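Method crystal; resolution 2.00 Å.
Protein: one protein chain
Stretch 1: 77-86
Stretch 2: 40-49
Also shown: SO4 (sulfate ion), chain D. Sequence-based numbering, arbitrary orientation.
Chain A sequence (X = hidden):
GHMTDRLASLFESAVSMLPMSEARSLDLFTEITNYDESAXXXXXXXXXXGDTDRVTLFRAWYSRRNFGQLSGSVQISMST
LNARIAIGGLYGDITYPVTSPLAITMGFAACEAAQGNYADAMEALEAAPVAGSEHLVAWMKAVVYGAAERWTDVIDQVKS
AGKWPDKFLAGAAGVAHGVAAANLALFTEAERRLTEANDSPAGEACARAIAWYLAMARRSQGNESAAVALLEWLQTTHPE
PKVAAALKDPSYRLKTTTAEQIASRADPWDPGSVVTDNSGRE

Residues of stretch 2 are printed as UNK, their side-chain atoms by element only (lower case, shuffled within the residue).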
ATOM      1  N   SER A  77      -3.596   3.110  25.287  1.00 16.45           N
ATOM      2  CA  SER A  77      -3.943   3.627  23.972  1.00 16.25           C
ATOM      3  C   SER A  77      -3.314   2.738  22.875  1.00 16.19           C
ATOM      4  O   SER A  77      -2.152   2.359  22.974  1.00 16.35           O
ATOM      5  CB  SER A  77      -3.430   5.066  23.802  1.00 16.68           C
ATOM      6  OG  SER A  77      -3.616   5.460  22.460  1.00 17.15           O
ATOM      7  N   MET A  78      -4.072   2.410  21.834  1.00 15.90           N
ATOM      8  CA  MET A  78      -3.534   1.580  20.745  1.00 16.14           C
ATOM      9  C   MET A  78      -2.348   2.248  20.043  1.00 16.61           C
ATOM     10  O   MET A  78      -1.509   1.561  19.487  1.00 16.25           O
ATOM     11  CB  MET A  78      -4.609   1.182  19.731  1.00 15.31           C
ATOM     12  CG  MET A  78      -5.571   0.122  20.262  1.00 15.39           C
ATOM     13  SD  MET A  78      -4.735  -1.442  20.616  1.00 16.11           S
ATOM     14  CE  MET A  78      -4.397  -1.898  18.930  1.00 15.56           C
ATOM     15  N   SER A  79      -2.277   3.574  20.094  1.00 17.76           N
ATOM     16  CA  SER A  79      -1.148   4.294  19.503  1.00 19.58           C
ATOM     17  C   SER A  79       0.160   3.949  20.160  1.00 20.10           C
ATOM     18  O   SER A  79       1.213   4.041  19.538  1.00 20.70           O
ATOM     19  CB  SER A  79      -1.370   5.797  19.596  1.00 20.47           C
ATOM     20  OG  SER A  79      -2.525   6.126  18.854  1.00 22.18           O
ATOM     21  N   THR A  80       0.087   3.548  21.419  1.00 20.69           N
ATOM     22  CA  THR A  80       1.275   3.204  22.205  1.00 21.65           C
ATOM     23  C   THR A  80       1.924   1.904  21.690  1.00 21.64           C
ATOM     24  O   THR A  80       3.116   1.698  21.862  1.00 22.10           O
ATOM     25  CB  THR A  80       0.881   3.117  23.689  1.00 22.36           C
ATOM     26  OG1 THR A  80       0.472   4.432  24.120  1.00 24.10           O
ATOM     27  CG2 THR A  80       2.071   2.629  24.573  1.00 24.85           C
ATOM     28  N   LEU A  81       1.156   1.033  21.042  1.00 20.32           N
ATOM     29  CA  LEU A  81       1.753  -0.154  20.410  1.00 20.38           C
ATOM     30  C   LEU A  81       2.682   0.190  19.236  1.00 21.85           C
ATOM     31  O   LEU A  81       3.551  -0.614  18.872  1.00 21.48           O
ATOM     32  CB  LEU A  81       0.684  -1.127  19.935  1.00 19.96           C
ATOM     33  CG  LEU A  81       0.137  -2.062  20.999  1.00 19.86           C
ATOM     34  CD1 LEU A  81      -0.550  -1.224  22.077  1.00 19.38           C
ATOM     35  CD2 LEU A  81      -0.789  -3.090  20.360  1.00 19.49           C
ATOM     36  N   ASN A  82       2.469   1.364  18.628  1.00 22.69           N
ATOM     37  CA  ASN A  82       3.223   1.812  17.447  1.00 23.82           C
ATOM     38  C   ASN A  82       3.154   0.798  16.301  1.00 21.64           C
ATOM     39  O   ASN A  82       4.152   0.530  15.639  1.00 21.20           O
ATOM     40  CB  ASN A  82       4.683   2.145  17.775  1.00 27.82           C
ATOM     41  CG  ASN A  82       4.820   3.335  18.712  1.00 31.65           C
ATOM     42  OD1 ASN A  82       4.227   4.390  18.482  1.00 36.00           O
ATOM     43  ND2 ASN A  82       5.614   3.171  19.778  1.00 36.80           N
ATOM     44  N   ALA A  83       1.973   0.219  16.081  1.00 20.13           N
ATOM     45  CA  ALA A  83       1.754  -0.673  14.930  1.00 19.66           C
ATOM     46  C   ALA A  83       1.658   0.189  13.657  1.00 19.07           C
ATOM     47  O   ALA A  83       1.188   1.336  13.717  1.00 18.01           O
ATOM     48  CB  ALA A  83       0.505  -1.508  15.121  1.00 18.78           C
ATOM     49  N   ARG A  84       2.171  -0.334  12.548  1.00 19.08           N
ATOM     50  CA  ARG A  84       2.121   0.345  11.248  1.00 19.24           C
ATOM     51  C   ARG A  84       1.701  -0.678  10.210  1.00 18.80           C
ATOM     52  O   ARG A  84       2.002  -1.854  10.369  1.00 19.52           O
ATOM     53  CB  ARG A  84       3.481   0.942  10.887  1.00 20.47           C
ATOM     54  CG  ARG A  84       3.991   1.978  11.888  1.00 21.74           C
ATOM     55  CD  ARG A  84       5.280   2.649  11.391  1.00 23.31           C
ATOM     56  NE  ARG A  84       5.023   3.534  10.244  1.00 23.64           N
ATOM     57  CZ  ARG A  84       4.652   4.818  10.306  1.00 23.76           C
ATOM     58  NH1 ARG A  84       4.467   5.448  11.458  1.00 25.15           N
ATOM     59  NH2 ARG A  84       4.420   5.472   9.190  1.00 24.59           N
ATOM     60  N   ILE A  85       1.005  -0.244   9.163  1.00 18.13           N
ATOM     61  CA  ILE A  85       0.607  -1.128   8.057  1.00 18.03           C
ATOM     62  C   ILE A  85       1.067  -0.542   6.695  1.00 18.49           C
ATOM     63  O   ILE A  85       1.282   0.668   6.553  1.00 19.15           O
ATOM     64  CB  ILE A  85      -0.902  -1.437   8.015  1.00 18.30           C
ATOM     65  CG1 ILE A  85      -1.774  -0.221   8.340  1.00 17.80           C
ATOM     66  CG2 ILE A  85      -1.263  -2.588   8.959  1.00 18.87           C
ATOM     67  CD1 ILE A  85      -2.028   0.730   7.200  1.00 17.58           C
ATOM     68  N   ALA A  86       1.220  -1.406   5.706  1.00 17.92           N
ATOM     69  CA  ALA A  86       1.675  -1.040   4.361  1.00 18.48           C
ATOM     70  C   ALA A  86       0.552  -0.436   3.512  1.00 17.68           C
ATOM     71  O   ALA A  86      -0.551  -0.973   3.488  1.00 18.45           O
ATOM     72  CB  ALA A  86       2.262  -2.290   3.674  1.00 18.32           C
ATOM     73  N   UNK A  40     -10.039  -7.374  18.167  1.00 14.42           N
ATOM     74  CA  UNK A  40      -9.365  -6.490  17.224  1.00 14.22           C
ATOM     75  C   UNK A  40      -7.983  -6.014  17.694  1.00 14.21           C
ATOM     76  O   UNK A  40      -6.998  -6.183  16.988  1.00 14.29           O
ATOM     77  c   UNK A  40     -10.258  -5.289  16.958  1.00 14.33           C
ATOM     78  s   UNK A  40      -9.622  -4.166  15.692  1.00 14.59           S
ATOM     79  N   UNK A  41      -7.901  -5.495  18.918  1.00 14.47           N
ATOM     80  CA  UNK A  41      -6.623  -4.974  19.447  1.00 14.62           C
ATOM     81  C   UNK A  41      -5.497  -6.019  19.487  1.00 14.37           C
ATOM     82  O   UNK A  41      -4.338  -5.680  19.281  1.00 14.48           O
ATOM     83  c   UNK A  41      -7.730  -3.145  20.822  1.00 15.49           C
ATOM     84  c   UNK A  41      -6.809  -4.348  20.844  1.00 14.81           C
ATOM     85  o   UNK A  41      -8.084  -2.670  19.708  1.00 15.44           O
ATOM     86  o   UNK A  41      -8.074  -2.654  21.909  1.00 16.34           O
ATOM     87  N   UNK A  42      -5.844  -7.272  19.739  1.00 14.37           N
ATOM     88  CA  UNK A  42      -4.853  -8.349  19.730  1.00 14.74           C
ATOM     89  C   UNK A  42      -4.413  -8.752  18.314  1.00 14.75           C
ATOM     90  O   UNK A  42      -3.261  -9.126  18.107  1.00 15.68           O
ATOM     91  c   UNK A  42      -5.364  -9.552  20.536  1.00 14.13           C
ATOM     92  N   UNK A  43      -5.321  -8.709  17.342  1.00 14.94           N
ATOM     93  CA  UNK A  43      -4.928  -8.875  15.945  1.00 15.26           C
ATOM     94  C   UNK A  43      -3.956  -7.805  15.524  1.00 15.56           C
ATOM     95  O   UNK A  43      -2.950  -8.109  14.879  1.00 16.48           O
ATOM     96  c   UNK A  43      -7.857 -12.280  15.188  1.00 17.83           C
ATOM     97  c   UNK A  43      -6.818 -14.250  14.407  1.00 20.17           C
ATOM     98  c   UNK A  43      -8.269 -10.155  15.725  1.00 16.35           C
ATOM     99  n   UNK A  43      -8.761 -11.426  15.726  1.00 17.26           N
ATOM    100  c   UNK A  43      -7.004 -10.117  15.162  1.00 15.98           C
ATOM    101  c   UNK A  43      -5.617 -12.138  14.230  1.00 17.66           C
ATOM    102  c   UNK A  43      -7.917 -13.647  14.992  1.00 19.29           C
ATOM    103  c   UNK A  43      -6.705 -11.496  14.798  1.00 16.91           C
ATOM    104  c   UNK A  43      -6.121  -8.907  14.995  1.00 15.62           C
ATOM    105  c   UNK A  43      -5.686 -13.509  14.037  1.00 19.63           C
ATOM    106  N   UNK A  44      -4.189  -6.566  15.951  1.00 15.14           N
ATOM    107  CA  UNK A  44      -3.265  -5.471  15.673  1.00 15.43           C
ATOM    108  C   UNK A  44      -1.917  -5.688  16.410  1.00 15.68           C
ATOM    109  O   UNK A  44      -0.853  -5.400  15.877  1.00 16.11           O
ATOM    110  c   UNK A  44      -2.908  -2.956  15.888  1.00 14.85           C
ATOM    111  c   UNK A  44      -5.129  -3.876  15.073  1.00 15.58           C
ATOM    112  c   UNK A  44      -3.915  -4.099  16.010  1.00 14.75           C
ATOM    113  c   UNK A  44      -6.038  -2.720  15.488  1.00 15.38           C
ATOM    114  N   UNK A  45      -1.979  -6.170  17.636  1.00 15.50           N
ATOM    115  CA  UNK A  45      -0.761  -6.551  18.381  1.00 16.00           C
ATOM    116  C   UNK A  45       0.062  -7.570  17.605  1.00 17.00           C
ATOM    117  O   UNK A  45       1.287  -7.451  17.517  1.00 17.72           O
ATOM    118  N   UNK A  46      -0.604  -8.556  16.999  1.00 17.24           N
ATOM    119  CA  UNK A  46       0.103  -9.567  16.195  1.00 18.33           C
ATOM    120  C   UNK A  46       0.819  -8.926  15.007  1.00 19.01           C
ATOM    121  O   UNK A  46       1.988  -9.266  14.713  1.00 19.37           O
ATOM    122  n   UNK A  46      -1.933 -13.417  15.320  1.00 21.48           N
ATOM    123  c   UNK A  46      -2.377 -14.657  15.078  1.00 22.53           C
ATOM    124  c   UNK A  46      -2.364 -12.564  16.421  1.00 19.92           C
ATOM    125  n   UNK A  46      -3.301 -15.234  15.841  1.00 22.63           N
ATOM    126  c   UNK A  46      -0.832 -10.671  15.725  1.00 18.64           C
ATOM    127  c   UNK A  46      -1.291 -11.586  16.853  1.00 19.19           C
ATOM    128  n   UNK A  46      -1.904 -15.310  14.035  1.00 23.98           N
ATOM    129  N   UNK A  47       0.128  -7.992  14.345  1.00 18.50           N
ATOM    130  CA  UNK A  47       0.721  -7.221  13.243  1.00 19.91           C
ATOM    131  C   UNK A  47       1.975  -6.487  13.727  1.00 20.22           C
ATOM    132  O   UNK A  47       3.015  -6.520  13.088  1.00 20.55           O
ATOM    133  c   UNK A  47       0.441  -5.273  11.673  1.00 21.12           C
ATOM    134  c   UNK A  47      -2.546  -6.040  11.393  1.00 20.26           C
ATOM    135  c   UNK A  47      -0.283  -6.199  12.643  1.00 19.54           C
ATOM    136  c   UNK A  47      -1.430  -6.935  11.939  1.00 19.83           C
ATOM    137  N   UNK A  48       1.864  -5.841  14.885  1.00 19.06           N
ATOM    138  CA  UNK A  48       3.009  -5.158  15.459  1.00 19.72           C
ATOM    139  C   UNK A  48       4.204  -6.111  15.666  1.00 20.16           C
ATOM    140  O   UNK A  48       5.357  -5.677  15.571  1.00 20.58           O
ATOM    141  n   UNK A  48       5.502  -2.401  17.954  1.00 23.18           N
ATOM    142  c   UNK A  48       6.677  -2.981  18.172  1.00 24.09           C
ATOM    143  c   UNK A  48       3.750  -4.046  17.650  1.00 20.06           C
ATOM    144  n   UNK A  48       7.029  -4.086  17.534  1.00 24.36           N
ATOM    145  n   UNK A  48       7.508  -2.445  19.048  1.00 25.56           N
ATOM    146  c   UNK A  48       4.484  -2.888  17.026  1.00 21.64           C
ATOM    147  c   UNK A  48       2.609  -4.520  16.780  1.00 19.15           C
ATOM    148  N   UNK A  49       3.926  -7.378  15.977  1.00 20.07           N
ATOM    149  CA  UNK A  49       4.994  -8.362  16.243  1.00 21.70           C
ATOM    150  C   UNK A  49       5.511  -9.022  14.976  1.00 23.73           C
ATOM    151  O   UNK A  49       6.270  -9.965  15.054  1.00 24.65           O
ATOM    152  s   UNK A  49       4.088  -8.809  18.860  1.00 20.58           S
ATOM    153  c   UNK A  49       4.520  -9.439  17.221  1.00 21.42           C
TER
HETATM  154  S   SO4 D1002       4.062   8.948  10.563  1.00 53.25           S
HETATM  155  O1  SO4 D1002       5.454   9.425  10.376  1.00 56.29           O
HETATM  156  O2  SO4 D1002       3.790   7.907   9.549  1.00 51.44           O
HETATM  157  O3  SO4 D1002       3.889   8.354  11.909  1.00 52.50           O
HETATM  158  O4  SO4 D1002       3.130  10.078  10.395  1.00 55.23           O
HETATM  159  O   HOH W   1       6.572  -0.219  20.425  1.00 28.17           O

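Position 40 lies in the helix and carries one carbon followed by one sulfur. The sulfur comes no nearer to stretch 1 than 6.6 Å, from Met-78 CE, and makes no contact there. One carbon ending in sulfur is cysteine, Cys-40.

Position 41 carries two carbons, the second bearing two oxygens. That carboxylate carbon lies 3.5 Å from Met-78 SD, and so short an acid identifies Asp-41. Both of its oxygens are hydrogen-bonded elsewhere in the structure, so the carboxylate is satisfied while the thioether packs against it.

Position 42 has a single carbon, directed away from stretch 1: Ala-42. Position 43 has one carbon leading into fused five- and six-membered rings that hold eight carbons and one nitrogen, an indole. It is out of reach of stretch 1, and its ring nitrogen is bonded elsewhere in the structure; the residue is Trp-43.

At position 44 four carbons fork at the first, with one arm two carbons long, as in isoleucine. The one-carbon arm meets two residues of stretch 1. Named as Ile-44, the residue places CG2 3.5 Å from Met-78 CE and 3.8 Å from Ala-83 CB, filling the space between them.

Position 45 has no side-chain atoms, and Leu-81 CD2 rests on its bare CA at 4.0 Å. The residue is Gly-45. An ideal CB would lie 4.1 Å from Leu-81 CD2, a distance that is no clash.

Position 46 extends through three carbons and a nitrogen to a carbon carrying two more nitrogens, a guanidinium that does not reach stretch 1. This is Arg-46.

Position 47 repeats the forked four-carbon pattern of Ile-44. Its one-carbon arm lies 4.2 Å from Ile-85 CG2, an apolar contact, and 4.0 Å from Arg-84 O. The residue is Ile-47.

Position 48 again has three carbons, a nitrogen and a carbon with two further nitrogens, but here CA-to-CB points toward stretch 1, and the chain reaches it. The nitrogen within the chain comes 2.8 Å from Leu-81 O. The residue is Arg-48, and its NE donates a hydrogen bond to Leu-81 O, which sits at the guanidinium edge, near its plane. Water 1 accepts a hydrogen bond from Arg-48 NH2 at 2.8 Å and donates a weak one to Leu-81 O at 3.4 Å, adding a second route to the same carbonyl.

Position 49, one carbon and one sulfur, is Cys-49; it is the first residue to leave helical geometry and does not touch stretch 1.

The contact buries 435 Å² in total and joins an apolar seam to one direct polar tie. Residues 41, 44, 45, 47 and 48 supply the helix side, a spacing that brings successive turns against Met-78, Leu-81, Ala-83 and Ile-85. Near the helix end, Arg-48 CB packs 4.0 Å from Ala-83 CB, while the guanidinium engages the Leu-81 carbonyl. Arg-84 instead points its CB away from the helix and binds the sulfate ion, with NH2 2.5 Å from O2.

Stretch 2 40-49: CDAWIGRIRC
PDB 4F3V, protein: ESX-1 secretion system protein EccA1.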